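Local coordinates for DUF871 domain-containing protein (Enterococcus faecalis, PDB 2P0O), which is of unknown function but is probably a 6-phospho-N-acetylmuramidase, built from a TIM barrel and a cyclophilin-like domain, at residues A[66-71]-A[94-99]; A[113-118]-A[138-143]. One frame throughout, in Å; residues are numbered along the deposited sequence.

Overall arrangement
Contacts 1 and 2 are two seams of one closed parallel barrel, with centres about 10 Å apart, and both are largely buried. Contact 1 joins strands 65-70 and 95-98, contact 2 joins strands 115-119 and 141-144; strands 95-98 and 115-119 are themselves neighbours, so the four strands follow one another round the wall. In both, aliphatic side chains lie on the helix-facing side, while the interior mixes charged groups with glycines and Met67, which touches Glu142 of contact 2. Their salt bridges differ in place: Asp69-Arg97 lies at the C-terminal ends of the strands, whereas Asp115-Arg140 lies at the N-terminal ends, beside an ordered water.

Contact 1 (A[66-71]-A[94-99]); sequences IMVDIS and TGLRMD
Strands 66-70 and 95-98 run parallel, 21° apart, and pair most closely from Met67-Gly95 to Asp69-Arg97. An almost straight backbone bond joins Arg97 N to Val68 O (2.8 Å), although the N-H meets that oxygen from above the carbonyl plane. On the Val68 face, Leu96 CD2 lies 3.8 Å from Val68 CB, and Ile70 CG2 rests beside the Met98 selenium (3.7 Å). Helix 48-62 covers Val68, as expected of the outer layer of a TIM barrel, whose interior holds Met67, Asp69 and Arg97. There Met67, a selenomethionine bent at chi2 and chi3, lays SE against Leu96 C and Arg97 N and sets CE 3.6 Å from Gly95 CA, where glycine leaves room for it. The C-terminal end is looser and polar. Asp69 and Arg97, each with CG anti to its backbone N, lie side by side; Asp69 OD2 forms a salt bridge with Arg97 NH1 at 2.7 Å, but as a hydrogen bond it is weak and bent (121°), the two planes being 50° apart. Leu118 O and Asn146 OD1 hold the other guanidinium nitrogens. The exposed Asp99 brings OD2 to 3.1 Å from Asp69 OD2, a repulsion that the Arg97 charge probably offsets in part.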
# COMPACT_ATOMS: atom_id res chain seq x y z
N ILE A 66 -11.25 12.45 -4.15
CA ILE A 66 -12.19 11.76 -3.28
C ILE A 66 -13.16 10.92 -4.09
O ILE A 66 -13.96 11.44 -4.88
CB ILE A 66 -13.04 12.72 -2.41
CG1 ILE A 66 -12.18 13.64 -1.54
CG2 ILE A 66 -13.96 11.91 -1.52
CD1 ILE A 66 -13.00 14.67 -0.72
N MSE A 67 -13.08 9.61 -3.90
CA MSE A 67 -14.04 8.70 -4.47
C MSE A 67 -15.03 8.43 -3.35
O MSE A 67 -14.64 8.03 -2.24
CB MSE A 67 -13.30 7.44 -4.95
CG MSE A 67 -14.18 6.20 -5.26
SE MSE A 67 -15.48 6.60 -6.67
CE MSE A 67 -14.33 6.97 -8.21
N VAL A 68 -16.32 8.67 -3.61
CA VAL A 68 -17.34 8.39 -2.61
C VAL A 68 -18.18 7.16 -3.00
O VAL A 68 -18.87 7.15 -4.03
CB VAL A 68 -18.30 9.60 -2.36
CG1 VAL A 68 -19.40 9.23 -1.38
CG2 VAL A 68 -17.54 10.86 -1.88
N ASP A 69 -18.14 6.15 -2.15
CA ASP A 69 -18.96 4.98 -2.34
C ASP A 69 -20.25 5.20 -1.54
O ASP A 69 -20.22 5.35 -0.32
CB ASP A 69 -18.21 3.72 -1.92
CG ASP A 69 -19.04 2.45 -2.07
OD1 ASP A 69 -19.98 2.24 -1.29
OD2 ASP A 69 -18.72 1.64 -2.96
N ILE A 70 -21.37 5.25 -2.25
CA ILE A 70 -22.64 5.64 -1.65
C ILE A 70 -23.79 5.02 -2.43
O ILE A 70 -23.72 4.90 -3.66
CB ILE A 70 -22.75 7.20 -1.61
CG1 ILE A 70 -23.97 7.68 -0.82
CG2 ILE A 70 -22.72 7.80 -3.01
CD1 ILE A 70 -23.95 9.20 -0.59
N SER A 71 -24.84 4.62 -1.72
CA SER A 71 -26.02 4.08 -2.38
C SER A 71 -26.80 5.22 -3.03
O SER A 71 -26.68 6.38 -2.61
CB SER A 71 -26.91 3.32 -1.40
OG SER A 71 -27.67 4.21 -0.61
N THR A 94 -14.48 13.96 -6.45
CA THR A 94 -13.99 13.72 -7.81
C THR A 94 -14.54 12.44 -8.43
O THR A 94 -14.30 12.16 -9.61
CB THR A 94 -12.46 13.65 -7.84
OG1 THR A 94 -12.01 12.75 -6.82
CG2 THR A 94 -11.84 15.03 -7.65
N GLY A 95 -15.27 11.66 -7.63
CA GLY A 95 -15.70 10.35 -8.07
C GLY A 95 -16.87 9.81 -7.27
O GLY A 95 -16.99 10.06 -6.07
N LEU A 96 -17.74 9.09 -7.96
CA LEU A 96 -18.81 8.36 -7.29
C LEU A 96 -18.82 6.88 -7.67
O LEU A 96 -18.66 6.52 -8.84
CB LEU A 96 -20.18 9.00 -7.52
CG LEU A 96 -20.35 10.38 -6.88
CD1 LEU A 96 -21.50 11.16 -7.55
CD2 LEU A 96 -20.50 10.29 -5.35
N ARG A 97 -18.94 6.05 -6.65
CA ARG A 97 -19.15 4.61 -6.81
C ARG A 97 -20.55 4.31 -6.32
O ARG A 97 -20.82 4.28 -5.12
CB ARG A 97 -18.10 3.83 -6.05
CG ARG A 97 -18.16 2.29 -6.23
CD ARG A 97 -16.77 1.72 -5.91
NE ARG A 97 -16.68 0.27 -6.04
CZ ARG A 97 -16.71 -0.58 -5.01
NH1 ARG A 97 -16.87 -0.14 -3.77
NH2 ARG A 97 -16.59 -1.88 -5.23
N MSE A 98 -21.46 4.12 -7.28
CA MSE A 98 -22.86 3.86 -7.00
C MSE A 98 -23.12 2.37 -7.08
O MSE A 98 -22.55 1.65 -7.89
CB MSE A 98 -23.76 4.59 -7.98
CG MSE A 98 -23.43 6.05 -8.18
SE MSE A 98 -23.60 7.18 -6.59
CE MSE A 98 -25.48 6.94 -6.10
N ASP A 99 -23.98 1.89 -6.22
CA ASP A 99 -24.11 0.46 -6.09
C ASP A 99 -25.59 0.21 -6.13
O ASP A 99 -26.05 -0.71 -6.81
CB ASP A 99 -23.45 -0.03 -4.78
CG ASP A 99 -22.24 0.84 -4.38
OD1 ASP A 99 -22.49 1.96 -3.83
OD2 ASP A 99 -21.07 0.44 -4.65

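Contact 2 (A[113-118]-A[138-143]); sequences KIDIGL and FSRLEA
Strands 115-118 and 141-143 run parallel at 25° to each other, 4.6 Å apart at their closest, and are joined by three nearly straight bonds: Ile116 N to Arg140 O, Glu142 N to Ile116 O, and Leu118 N to Glu142 O, the last the shortest at 2.7 Å. On the face formed by Ile116 and Leu141 the two side chains lie side by side and point the same way. Leu141 CG stands anti to its carbonyl carbon (chi1 -68°); this torsion, with chi2 anti, turns CD2 toward Ile116 CB, 3.7 Å away. The other methyl, Leu141 CD1, sits over the centre of the Phe138 ring, 3.7 Å above its plane, a CH-pi type of packing within the second segment. Helix 104-111 covers Ile116, and helix 125-133 covers Leu141 and Phe138. At the N-terminal end Arg140 reaches across, its chain bent at chi3, and crosses Asp115 at about a right angle. Arg140 NE makes a straight salt-bridge hydrogen bond to Asp115 OD1 (3.1 Å, 168°); the oxygen lies in the guanidinium plane, whereas the nitrogen approaches from above the carboxylate plane. The backbone of Lys113 and Ile114 covers one guanidinium face, and a water accepts from Arg140 NH1 at 2.5 Å. Deeper in, Asp115 OD2 and Glu142 OE2 approach to 3.6 Å. Lys65 forms a salt bridge with this Asp115 oxygen and a long, weak ion pair with Glu142 OE2, which should offset their repulsion, while Glu142 OE1 accepts a hydrogen bond from Trp144 NE1. With helix 125-133 connecting the two strands, the arrangement is a beta-alpha-beta crossover unit of the TIM barrel, aliphatic outside and charged within.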
# COMPACT_ATOMS: atom_id res chain seq x y z
N LYS A 113 -18.07 13.93 -16.66
CA LYS A 113 -17.99 15.00 -15.64
C LYS A 113 -17.18 14.57 -14.42
O LYS A 113 -16.47 15.38 -13.81
CB LYS A 113 -19.40 15.42 -15.18
CG LYS A 113 -20.31 15.94 -16.29
CD LYS A 113 -21.76 16.15 -15.83
CE LYS A 113 -21.93 17.38 -14.93
NZ LYS A 113 -22.18 18.67 -15.70
N ILE A 114 -17.28 13.30 -14.06
CA ILE A 114 -16.72 12.84 -12.80
C ILE A 114 -16.22 11.42 -12.98
O ILE A 114 -16.70 10.71 -13.87
CB ILE A 114 -17.81 12.92 -11.71
CG1 ILE A 114 -17.18 13.21 -10.35
CG2 ILE A 114 -18.76 11.69 -11.74
CD1 ILE A 114 -18.15 13.81 -9.35
N ASP A 115 -15.25 11.01 -12.17
CA ASP A 115 -14.82 9.62 -12.21
C ASP A 115 -15.94 8.76 -11.69
O ASP A 115 -16.72 9.19 -10.82
CB ASP A 115 -13.56 9.38 -11.39
CG ASP A 115 -12.37 10.19 -11.90
OD1 ASP A 115 -12.25 10.40 -13.13
OD2 ASP A 115 -11.56 10.63 -11.05
N ILE A 116 -16.04 7.56 -12.25
CA ILE A 116 -17.08 6.59 -11.90
C ILE A 116 -16.46 5.31 -11.34
O ILE A 116 -15.62 4.68 -11.99
CB ILE A 116 -18.02 6.33 -13.11
CG1 ILE A 116 -18.88 7.58 -13.40
CG2 ILE A 116 -18.91 5.09 -12.89
CD1 ILE A 116 -19.76 8.05 -12.22
N GLY A 117 -16.82 4.98 -10.11
CA GLY A 117 -16.35 3.78 -9.45
C GLY A 117 -17.24 2.61 -9.83
O GLY A 117 -18.46 2.69 -9.73
N LEU A 118 -16.61 1.55 -10.32
CA LEU A 118 -17.29 0.27 -10.55
C LEU A 118 -16.83 -0.75 -9.49
O LEU A 118 -15.83 -0.54 -8.79
CB LEU A 118 -16.99 -0.26 -11.94
CG LEU A 118 -17.12 0.72 -13.10
CD1 LEU A 118 -16.57 0.08 -14.36
CD2 LEU A 118 -18.60 1.11 -13.28
N PHE A 138 -14.11 5.96 -20.80
CA PHE A 138 -13.48 4.79 -20.17
C PHE A 138 -12.21 5.15 -19.43
O PHE A 138 -11.74 4.38 -18.58
CB PHE A 138 -13.21 3.70 -21.21
CG PHE A 138 -14.36 2.75 -21.41
CD1 PHE A 138 -15.61 3.21 -21.83
CD2 PHE A 138 -14.20 1.38 -21.17
CE1 PHE A 138 -16.69 2.32 -22.00
CE2 PHE A 138 -15.26 0.49 -21.33
CZ PHE A 138 -16.51 0.97 -21.75
N SER A 139 -11.66 6.33 -19.76
CA SER A 139 -10.51 6.91 -19.07
C SER A 139 -10.92 7.44 -17.71
O SER A 139 -10.07 7.77 -16.88
CB SER A 139 -9.88 8.05 -19.89
OG SER A 139 -10.43 9.32 -19.53
N ARG A 140 -12.23 7.52 -17.47
CA ARG A 140 -12.71 7.93 -16.15
C ARG A 140 -13.44 6.86 -15.33
O ARG A 140 -14.11 7.16 -14.34
CB ARG A 140 -13.52 9.20 -16.29
CG ARG A 140 -12.58 10.29 -16.73
CD ARG A 140 -13.24 11.55 -16.69
NE ARG A 140 -13.15 12.22 -15.41
CZ ARG A 140 -13.54 13.48 -15.29
NH1 ARG A 140 -14.00 14.10 -16.36
NH2 ARG A 140 -13.47 14.12 -14.14
N LEU A 141 -13.29 5.61 -15.75
CA LEU A 141 -13.94 4.50 -15.12
C LEU A 141 -12.93 3.77 -14.26
O LEU A 141 -11.86 3.39 -14.75
CB LEU A 141 -14.53 3.55 -16.16
CG LEU A 141 -15.71 4.09 -16.99
CD1 LEU A 141 -16.18 3.07 -18.04
CD2 LEU A 141 -16.87 4.58 -16.10
N GLU A 142 -13.25 3.60 -12.97
CA GLU A 142 -12.32 2.99 -12.03
C GLU A 142 -12.96 1.74 -11.46
O GLU A 142 -14.01 1.83 -10.81
CB GLU A 142 -11.97 3.97 -10.90
CG GLU A 142 -11.39 5.27 -11.44
CD GLU A 142 -10.98 6.29 -10.39
OE1 GLU A 142 -11.24 6.10 -9.18
OE2 GLU A 142 -10.36 7.29 -10.80
N ALA A 143 -12.37 0.58 -11.72
CA ALA A 143 -12.92 -0.64 -11.17
C ALA A 143 -12.25 -0.85 -9.83
O ALA A 143 -11.04 -1.06 -9.77
CB ALA A 143 -12.66 -1.82 -12.11
O HOH W 1 -13.96 16.53 -15.87